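Local coordinates for nitrogenase molybdenum-iron protein alpha chain (Clostridium pasteurianum, PDB 4WES), which forms, with the beta chain, the molybdenum-iron component of nitrogenase, which reduces dinitrogen to ammonia at its iron-molybdenum cofactor, at residues D328-K333 and K356-D361; M352-S357 and R494-F499; L477-Q480 and Y484-N487. All blocks are in the same frame, centred on the assembly; numbering follows the deposited sequence. Where two conformers were deposited one is given.

Contact 1: residues D328-K333 and K356-D361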
loop_
_atom_site.group_PDB
_atom_site.type_symbol
_atom_site.label_atom_id
_atom_site.label_comp_id
_atom_site.label_asym_id
_atom_site.label_seq_id
_atom_site.Cartn_x
_atom_site.Cartn_y
_atom_site.Cartn_z
ATOM N N ASP A 328 28.031 24.427 8.996
ATOM C CA ASP A 328 29.218 24.354 8.102
ATOM C C ASP A 328 28.897 23.560 6.847
ATOM O O ASP A 328 29.312 23.922 5.736
ATOM C CB ASP A 328 30.392 23.703 8.825
ATOM C CG ASP A 328 30.978 24.534 9.947
ATOM O OD1 ASP A 328 31.711 23.932 10.771
ATOM O OD2 ASP A 328 30.674 25.747 10.072
ATOM N N TYR A 329 28.167 22.463 7.005
ATOM C CA TYR A 329 27.758 21.614 5.893
ATOM C C TYR A 329 26.843 22.365 4.940
ATOM O O TYR A 329 27.026 22.276 3.726
ATOM C CB TYR A 329 27.070 20.373 6.446
ATOM C CG TYR A 329 26.499 19.404 5.433
ATOM C CD1 TYR A 329 27.339 18.576 4.718
ATOM C CD2 TYR A 329 25.145 19.257 5.265
ATOM C CE1 TYR A 329 26.856 17.664 3.828
ATOM C CE2 TYR A 329 24.643 18.338 4.351
ATOM C CZ TYR A 329 25.512 17.539 3.644
ATOM O OH TYR A 329 25.043 16.615 2.727
ATOM N N PHE A 330 25.878 23.111 5.468
ATOM C CA PHE A 330 24.985 23.850 4.582
ATOM C C PHE A 330 25.783 24.819 3.718
ATOM O O PHE A 330 25.531 24.955 2.501
ATOM C CB PHE A 330 23.930 24.600 5.375
ATOM C CG PHE A 330 23.097 23.726 6.286
ATOM C CD1 PHE A 330 22.825 22.417 5.991
ATOM C CD2 PHE A 330 22.632 24.250 7.502
ATOM C CE1 PHE A 330 22.082 21.636 6.859
ATOM C CE2 PHE A 330 21.899 23.480 8.373
ATOM C CZ PHE A 330 21.622 22.172 8.053
ATOM N N LYS A 331 26.693 25.560 4.346
ATOM C CA LYS A 331 27.513 26.514 3.598
ATOM C C LYS A 331 28.376 25.785 2.548
ATOM O O LYS A 331 28.475 26.233 1.396
ATOM C CB LYS A 331 28.345 27.371 4.537
ATOM C CG LYS A 331 29.138 28.448 3.804
ATOM C CD LYS A 331 29.747 29.450 4.747
ATOM C CE LYS A 331 30.488 30.546 4.005
ATOM N NZ LYS A 331 31.264 31.351 4.974
ATOM N N GLU A 332 29.000 24.674 2.927
ATOM C CA GLU A 332 29.801 23.906 1.984
ATOM C C GLU A 332 28.967 23.508 0.753
ATOM O O GLU A 332 29.429 23.591 -0.389
ATOM C CB GLU A 332 30.398 22.661 2.651
ATOM C CG GLU A 332 31.387 21.917 1.765
ATOM C CD GLU A 332 31.376 20.406 1.941
ATOM O OE1 GLU A 332 31.179 19.884 3.067
ATOM O OE2 GLU A 332 31.590 19.730 0.918
ATOM N N LYS A 333 27.760 23.035 1.008
ATOM C CA LYS A 333 26.942 22.463 -0.042
ATOM C C LYS A 333 26.188 23.476 -0.884
ATOM O O LYS A 333 25.773 23.168 -2.021
ATOM C CB LYS A 333 25.964 21.460 0.565
ATOM C CG LYS A 333 26.632 20.229 1.155
ATOM C CD LYS A 333 27.361 19.395 0.115
ATOM C CE LYS A 333 27.802 18.062 0.698
ATOM N NZ LYS A 333 28.374 17.138 -0.328
ATOM N N LYS A 356 21.787 33.970 3.262
ATOM C CA LYS A 356 23.075 34.637 3.148
ATOM C C LYS A 356 24.146 33.897 3.956
ATOM O O LYS A 356 25.273 33.733 3.482
ATOM C CB LYS A 356 22.976 36.078 3.629
ATOM C CG LYS A 356 24.253 36.869 3.386
ATOM C CD LYS A 356 24.083 38.346 3.679
ATOM C CE LYS A 356 25.400 39.094 3.476
ATOM N NZ LYS A 356 25.263 40.472 4.016
ATOM N N SER A 357 23.804 33.424 5.149
ATOM C CA SER A 357 24.740 32.642 5.931
ATOM C C SER A 357 25.160 31.345 5.257
ATOM O O SER A 357 26.309 30.904 5.429
ATOM C CB SER A 357 24.170 32.317 7.314
ATOM O OG SER A 357 24.028 33.482 8.095
ATOM N N PHE A 358 24.283 30.764 4.443
ATOM C CA PHE A 358 24.596 29.559 3.686
ATOM C C PHE A 358 25.417 29.861 2.409
ATOM O O PHE A 358 25.795 28.933 1.691
ATOM C CB PHE A 358 23.310 28.843 3.235
ATOM C CG PHE A 358 22.437 28.255 4.337
ATOM C CD1 PHE A 358 22.787 28.270 5.691
ATOM C CD2 PHE A 358 21.255 27.666 3.977
ATOM C CE1 PHE A 358 21.933 27.690 6.613
ATOM C CE2 PHE A 358 20.410 27.102 4.891
ATOM C CZ PHE A 358 20.746 27.116 6.222
ATOM N N GLY A 359 25.686 31.136 2.153
ATOM C CA GLY A 359 26.423 31.533 0.959
ATOM C C GLY A 359 25.576 31.643 -0.286
ATOM O O GLY A 359 26.121 31.654 -1.393
ATOM N N VAL A 360 24.247 31.705 -0.111
ATOM C CA VAL A 360 23.303 31.814 -1.220
ATOM C C VAL A 360 23.008 33.295 -1.462
ATOM O O VAL A 360 22.817 34.062 -0.537
ATOM C CB VAL A 360 22.031 31.042 -0.913
ATOM C CG1 VAL A 360 20.957 31.276 -1.969
ATOM C CG2 VAL A 360 22.326 29.553 -0.774
ATOM N N ASP A 361 23.006 33.683 -2.740
ATOM C CA ASP A 361 22.820 35.051 -3.164
ATOM C C ASP A 361 21.384 35.272 -3.609
ATOM O O ASP A 361 20.964 34.732 -4.649
ATOM C CB ASP A 361 23.803 35.314 -4.324
ATOM C CG ASP A 361 23.714 36.697 -4.891
ATOM O OD1 ASP A 361 22.946 37.543 -4.398
ATOM O OD2 ASP A 361 24.476 36.949 -5.872
#
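The backbones come together where the C-terminal end of helix 352-357 meets the last turns of helix 306-334: CA of Lys331 lies 4.2 Å from CA of Phe358, and the CA-H of Lys331 points almost straight (168°) at the carbonyl O of Phe358, 3.5 Å from CA to O. The side chains of Phe330 and Phe358 run alongside each other in the same direction. The methylene CB of Phe330 sits over the centre of the Phe358 ring in a CH-pi contact, 3.9 Å from CB to the ring centroid, while CD2 of Phe330 comes within 3.6 Å of CE1 of Phe358. The two ring planes are inclined at 53°, an oblique aromatic pair. The turn that brings Phe358 here is a Schellman motif: Gly359, with positive phi, ends the helix, its N bonded to Lys356 O at 2.9 Å, and the chain runs on into strand 361-367. With CG anti to the backbone N (chi1 -176°), the extended Lys331 side chain passes along the carbonyl O of Ser357, 3.8 Å from CD, before its amino group turns off from the contact. Helix 492-507 closes the aromatic cluster, His501 meeting the Phe330 ring edge-to-face and Phe499 packing on Phe358.

Contact 2: residues M352-S357 and R494-F499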
loop_
_atom_site.group_PDB
_atom_site.type_symbol
_atom_site.label_atom_id
_atom_site.label_comp_id
_atom_site.label_asym_id
_atom_site.label_seq_id
_atom_site.Cartn_x
_atom_site.Cartn_y
_atom_site.Cartn_z
ATOM N N MET A 352 15.964 35.856 4.468
ATOM C CA MET A 352 17.166 36.283 3.745
ATOM C C MET A 352 18.448 36.035 4.517
ATOM O O MET A 352 19.464 35.641 3.913
ATOM C CB MET A 352 17.061 37.764 3.395
ATOM C CG MET A 352 16.154 37.997 2.201
ATOM S SD MET A 352 15.989 39.740 1.805
ATOM C CE MET A 352 15.147 39.613 0.230
ATOM N N ASN A 353 18.474 36.304 5.828
ATOM C CA ASN A 353 19.741 36.185 6.532
ATOM C C ASN A 353 20.237 34.741 6.612
ATOM O O ASN A 353 21.441 34.502 6.598
ATOM C CB ASN A 353 19.694 36.839 7.920
ATOM C CG ASN A 353 18.987 35.993 8.986
ATOM O OD1 ASN A 353 19.595 35.143 9.625
ATOM N ND2 ASN A 353 17.708 36.215 9.180
ATOM N N MET A 354 19.295 33.791 6.634
ATOM C CA MET A 354 19.650 32.384 6.663
ATOM C C MET A 354 20.295 32.003 5.331
ATOM O O MET A 354 21.374 31.388 5.289
ATOM C CB MET A 354 18.411 31.550 6.966
ATOM C CG MET A 354 18.726 30.072 7.044
ATOM S SD MET A 354 17.643 29.134 8.096
ATOM C CE MET A 354 16.015 29.558 7.459
ATOM N N LEU A 355 19.666 32.379 4.221
ATOM C CA LEU A 355 20.266 32.104 2.911
ATOM C C LEU A 355 21.649 32.734 2.785
ATOM O O LEU A 355 22.588 32.096 2.282
ATOM C CB LEU A 355 19.351 32.588 1.801
ATOM C CG LEU A 355 18.040 31.802 1.682
ATOM C CD1 LEU A 355 17.158 32.408 0.613
ATOM C CD2 LEU A 355 18.274 30.336 1.386
ATOM N N LYS A 356 21.787 33.970 3.262
ATOM C CA LYS A 356 23.075 34.637 3.148
ATOM C C LYS A 356 24.146 33.897 3.956
ATOM O O LYS A 356 25.273 33.733 3.482
ATOM C CB LYS A 356 22.976 36.078 3.629
ATOM C CG LYS A 356 24.253 36.869 3.386
ATOM C CD LYS A 356 24.083 38.346 3.679
ATOM C CE LYS A 356 25.400 39.094 3.476
ATOM N NZ LYS A 356 25.263 40.472 4.016
ATOM N N SER A 357 23.804 33.424 5.149
ATOM C CA SER A 357 24.740 32.642 5.931
ATOM C C SER A 357 25.160 31.345 5.257
ATOM O O SER A 357 26.309 30.904 5.429
ATOM C CB SER A 357 24.170 32.317 7.314
ATOM O OG SER A 357 24.028 33.482 8.095
ATOM N N ARG A 494 16.907 25.070 16.008
ATOM C CA ARG A 494 16.637 23.765 15.392
ATOM C C ARG A 494 16.033 23.926 14.007
ATOM O O ARG A 494 16.229 23.051 13.127
ATOM C CB ARG A 494 15.716 22.909 16.242
ATOM C CG ARG A 494 16.398 22.506 17.515
ATOM C CD ARG A 494 15.519 21.638 18.359
ATOM N NE ARG A 494 16.155 21.371 19.634
ATOM C CZ ARG A 494 15.512 20.847 20.663
ATOM N NH1 ARG A 494 14.239 20.498 20.533
ATOM N NH2 ARG A 494 16.143 20.668 21.804
ATOM N N GLY A 495 15.312 25.017 13.786
ATOM C CA GLY A 495 14.762 25.295 12.472
ATOM C C GLY A 495 15.802 25.509 11.393
ATOM O O GLY A 495 15.578 25.120 10.248
ATOM N N VAL A 496 16.911 26.154 11.720
ATOM C CA VAL A 496 17.966 26.333 10.728
ATOM C C VAL A 496 18.418 24.948 10.226
ATOM O O VAL A 496 18.645 24.776 9.027
ATOM C CB VAL A 496 19.161 27.127 11.295
ATOM C CG1 VAL A 496 20.210 27.334 10.229
ATOM C CG2 VAL A 496 18.744 28.465 11.863
ATOM N N VAL A 497 18.600 24.015 11.158
ATOM C CA VAL A 497 19.048 22.677 10.785
ATOM C C VAL A 497 18.000 21.981 9.916
ATOM O O VAL A 497 18.340 21.354 8.899
ATOM C CB VAL A 497 19.394 21.889 12.044
ATOM C CG1 VAL A 497 19.725 20.436 11.711
ATOM C CG2 VAL A 497 20.537 22.569 12.812
ATOM N N ASN A 498 16.719 22.055 10.310
ATOM C CA ASN A 498 15.677 21.418 9.519
ATOM C C ASN A 498 15.644 22.009 8.094
ATOM O O ASN A 498 15.565 21.270 7.096
ATOM C CB ASN A 498 14.339 21.556 10.200
ATOM C CG ASN A 498 14.274 20.847 11.530
ATOM O OD1 ASN A 498 14.981 19.857 11.758
ATOM N ND2 ASN A 498 13.362 21.296 12.385
ATOM N N PHE A 499 15.662 23.329 8.028
ATOM C CA PHE A 499 15.594 24.027 6.752
ATOM C C PHE A 499 16.813 23.693 5.898
ATOM O O PHE A 499 16.670 23.386 4.705
ATOM C CB PHE A 499 15.553 25.544 7.021
ATOM C CG PHE A 499 15.553 26.378 5.773
ATOM C CD1 PHE A 499 16.715 26.897 5.233
ATOM C CD2 PHE A 499 14.378 26.694 5.125
ATOM C CE1 PHE A 499 16.709 27.651 4.063
ATOM C CE2 PHE A 499 14.376 27.462 3.972
ATOM C CZ PHE A 499 15.535 27.927 3.459
#
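A methionine methyl laid on the face of a phenylalanine ring is the striking feature here: the terminal methyl of Met354 lies on one face of the Phe499 ring, 3.8 Å from CE to the ring centroid and 21° off the normal. It is displaced toward the rim, so that the closest approach is 3.5 Å from Met354 CE to Phe499 CD1. The sulfur sits more obliquely, with SD 4.5 Å from the centroid of Phe499, which makes this a Met-aromatic contact as well as a CH-pi one. The Met354 side chain leaves helix 352-357 with CG anti to the backbone N and then folds at chi3 (53°), and this last bend lays the methyl on the ring. The same sulfur also meets Val496, one turn earlier on the partner helix, with 3.8 Å between Met354 SD and Val496 CG1; the two side chains pass each other running in opposing directions. Leu355 approaches Phe499 differently, its CD2 coming up to the ring edge near the ring plane, 4.1 Å from CE1, with the side chains at about a right angle. Phe499 is thus held on a face by methionine and at an edge by leucine, while Tyr490 meets it edge-to-face. No hydrogen bond joins the two segments, whose axes approach to 11.8 Å and cross at -63°. This is apolar helix-helix packing in the hydrophobic core, between helix 352-357, which precedes strand 361-367 of the mixed sheet, and helix 492-507, whose Phe499 side chain is about 12 Å from the iron-molybdenum cluster.

Contact 3: residues L477-Q480 and Y484-N487; sequences LSKQ and YDYN
The carboxylate of Asp485 and the side-chain amide of Gln480 stand nearly upright to each other, their planes 81° apart, and NE2 of Gln480 reaches OD2 of Asp485 from above the carboxylate plane in a 2.8 Å hydrogen bond. The same NE2 gives a second, straighter bond to OH of Tyr486 (3.1 Å), this hydroxyl oxygen lying in the plane of the amide. The Tyr484 ring presents its edge to O of Gln480, and O of Asn487 also lies at its edge, in plane. The other carboxylate oxygen turns to the backbone: N of Gln480 binds OD1 of Asp485 on the syn side, though tilted out of the carboxylate plane, at 2.8 Å and 167°. One Asp485 side chain thereby grips both the main chain and the side chain of Gln480. The extended Gln480 chain beyond CG (chi2 -177°) carries its amide past OD2 to the tyrosine hydroxyl. A water donates to both Gln480 O (2.8 Å) and Asp485 OD1 (2.7 Å), giving OD1 a second donor. Lys479, bent at chi2, lays CD 3.3 Å from Asp485 OD1; its NZ stops 4.3 Å from that oxygen, too far for a salt bridge, and donates to another water. The buried carboxylate has a salt bridge instead, from OD2 to Lys468, and together these donors would be expected to favour its ionised form. Tyr484 OH reaches away to Asp221 and Tyr351, while the carbonyl O of Asp485 accepts from Gln308 of the beta chain. This buried polar network ties together the two sides of the short loop bearing His482, a ligand of the iron-molybdenum cluster, and the Gln480 side chain comes within about 4 Å of the homocitrate, consistent with a second-shell role at the cofactor site.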
loop_
_atom_site.group_PDB
_atom_site.type_symbol
_atom_site.label_atom_id
_atom_site.label_comp_id
_atom_site.label_asym_id
_atom_site.label_seq_id
_atom_site.Cartn_x
_atom_site.Cartn_y
_atom_site.Cartn_z
ATOM N N LEU A 477 14.751 23.946 -8.706
ATOM C CA LEU A 477 14.206 23.644 -7.402
ATOM C C LEU A 477 13.327 24.772 -6.885
ATOM O O LEU A 477 13.711 25.944 -6.925
ATOM C CB LEU A 477 15.351 23.444 -6.410
ATOM C CG LEU A 477 14.934 23.118 -4.983
ATOM C CD1 LEU A 477 14.276 21.760 -4.891
ATOM C CD2 LEU A 477 16.122 23.216 -4.036
ATOM N N SER A 478 12.154 24.393 -6.355
ATOM C CA SER A 478 11.318 25.350 -5.649
ATOM C C SER A 478 10.894 24.789 -4.314
ATOM O O SER A 478 10.123 23.836 -4.268
ATOM C CB SER A 478 10.078 25.738 -6.476
ATOM O OG SER A 478 9.279 26.671 -5.771
ATOM N N LYS A 479 11.367 25.382 -3.232
ATOM C CA LYS A 479 10.898 25.027 -1.898
ATOM C C LYS A 479 9.883 26.047 -1.442
ATOM O O LYS A 479 10.037 27.260 -1.638
ATOM C CB LYS A 479 12.069 24.897 -0.921
ATOM C CG LYS A 479 12.927 23.639 -1.162
ATOM C CD LYS A 479 12.153 22.357 -1.005
ATOM C CE LYS A 479 12.963 21.080 -1.070
ATOM N NZ LYS A 479 12.081 19.908 -0.820
ATOM N N GLN A 480 8.826 25.545 -0.807
ATOM C CA GLN A 480 7.715 26.367 -0.348
ATOM C C GLN A 480 8.054 27.074 0.979
ATOM O O GLN A 480 8.377 26.433 1.977
ATOM C CB GLN A 480 6.506 25.488 -0.104
ATOM C CG GLN A 480 5.990 24.778 -1.342
ATOM C CD GLN A 480 4.743 23.991 -1.045
ATOM O OE1 GLN A 480 3.678 24.562 -0.762
ATOM N NE2 GLN A 480 4.847 22.667 -1.043
ATOM N N TYR A 484 6.295 25.140 4.064
ATOM C CA TYR A 484 7.551 24.475 4.416
ATOM C C TYR A 484 7.652 23.075 3.831
ATOM O O TYR A 484 8.398 22.243 4.325
ATOM C CB TYR A 484 7.798 24.439 5.915
ATOM C CG TYR A 484 7.816 25.758 6.645
ATOM C CD1 TYR A 484 8.110 26.954 6.018
ATOM C CD2 TYR A 484 7.626 25.789 8.025
ATOM C CE1 TYR A 484 8.221 28.131 6.723
ATOM C CE2 TYR A 484 7.733 26.969 8.740
ATOM C CZ TYR A 484 8.067 28.133 8.091
ATOM O OH TYR A 484 8.254 29.337 8.767
ATOM N N ASP A 485 6.913 22.804 2.743
ATOM C CA ASP A 485 6.867 21.461 2.199
ATOM C C ASP A 485 6.596 20.441 3.292
ATOM O O ASP A 485 7.089 19.330 3.299
ATOM C CB ASP A 485 8.144 21.135 1.420
ATOM C CG ASP A 485 8.192 21.881 0.102
ATOM O OD1 ASP A 485 8.998 22.843 -0.012
ATOM O OD2 ASP A 485 7.420 21.526 -0.834
ATOM N N TYR A 486 5.713 20.808 4.245
ATOM C CA TYR A 486 5.159 19.838 5.181
ATOM C C TYR A 486 6.224 19.395 6.199
ATOM O O TYR A 486 6.125 18.306 6.747
ATOM C CB TYR A 486 4.442 18.639 4.436
ATOM C CG TYR A 486 3.767 19.200 3.209
ATOM C CD1 TYR A 486 2.766 20.141 3.312
ATOM C CD2 TYR A 486 4.225 18.902 1.935
ATOM C CE1 TYR A 486 2.249 20.778 2.238
ATOM C CE2 TYR A 486 3.713 19.545 0.821
ATOM C CZ TYR A 486 2.754 20.503 0.974
ATOM O OH TYR A 486 2.296 21.160 -0.153
ATOM N N ASN A 487 7.142 20.315 6.469
ATOM C CA ASN A 487 8.221 20.168 7.433
ATOM C C ASN A 487 8.161 21.282 8.491
ATOM O O ASN A 487 7.276 22.124 8.500
ATOM C CB ASN A 487 9.576 20.241 6.720
ATOM C CG ASN A 487 9.733 19.167 5.682
ATOM O OD1 ASN A 487 9.534 17.982 5.960
ATOM N ND2 ASN A 487 10.050 19.573 4.440
HETATM O O HOH W 1 9.540 19.038 -1.898
HETATM O O HOH W 2 10.090 24.232 2.032
#

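How the contacts relate
Contacts 1 and 2 form one continuous packing region, their centres 9 Å apart. Both use helix 352-357 and share Lys356 and Ser357, and Phe358 CE2 of contact 1 lies 3.7 Å from Phe499 CD1 of contact 2. A probable hydrogen bond from Val360 N to Leu355 O (2.9 Å) also connects them. Contact 3 lies, along the chain, within the 136 residues between the segments of contact 2, 13 Å away between centres and about 6 Å between nearest atoms. Contact 1 lies away from the cluster and homocitrate sites; the side chain of Phe499 is about 11 Å from that of His482, that of Gln480 about 6 Å, and that of Tyr484 about 7 Å from the iron-molybdenum cluster.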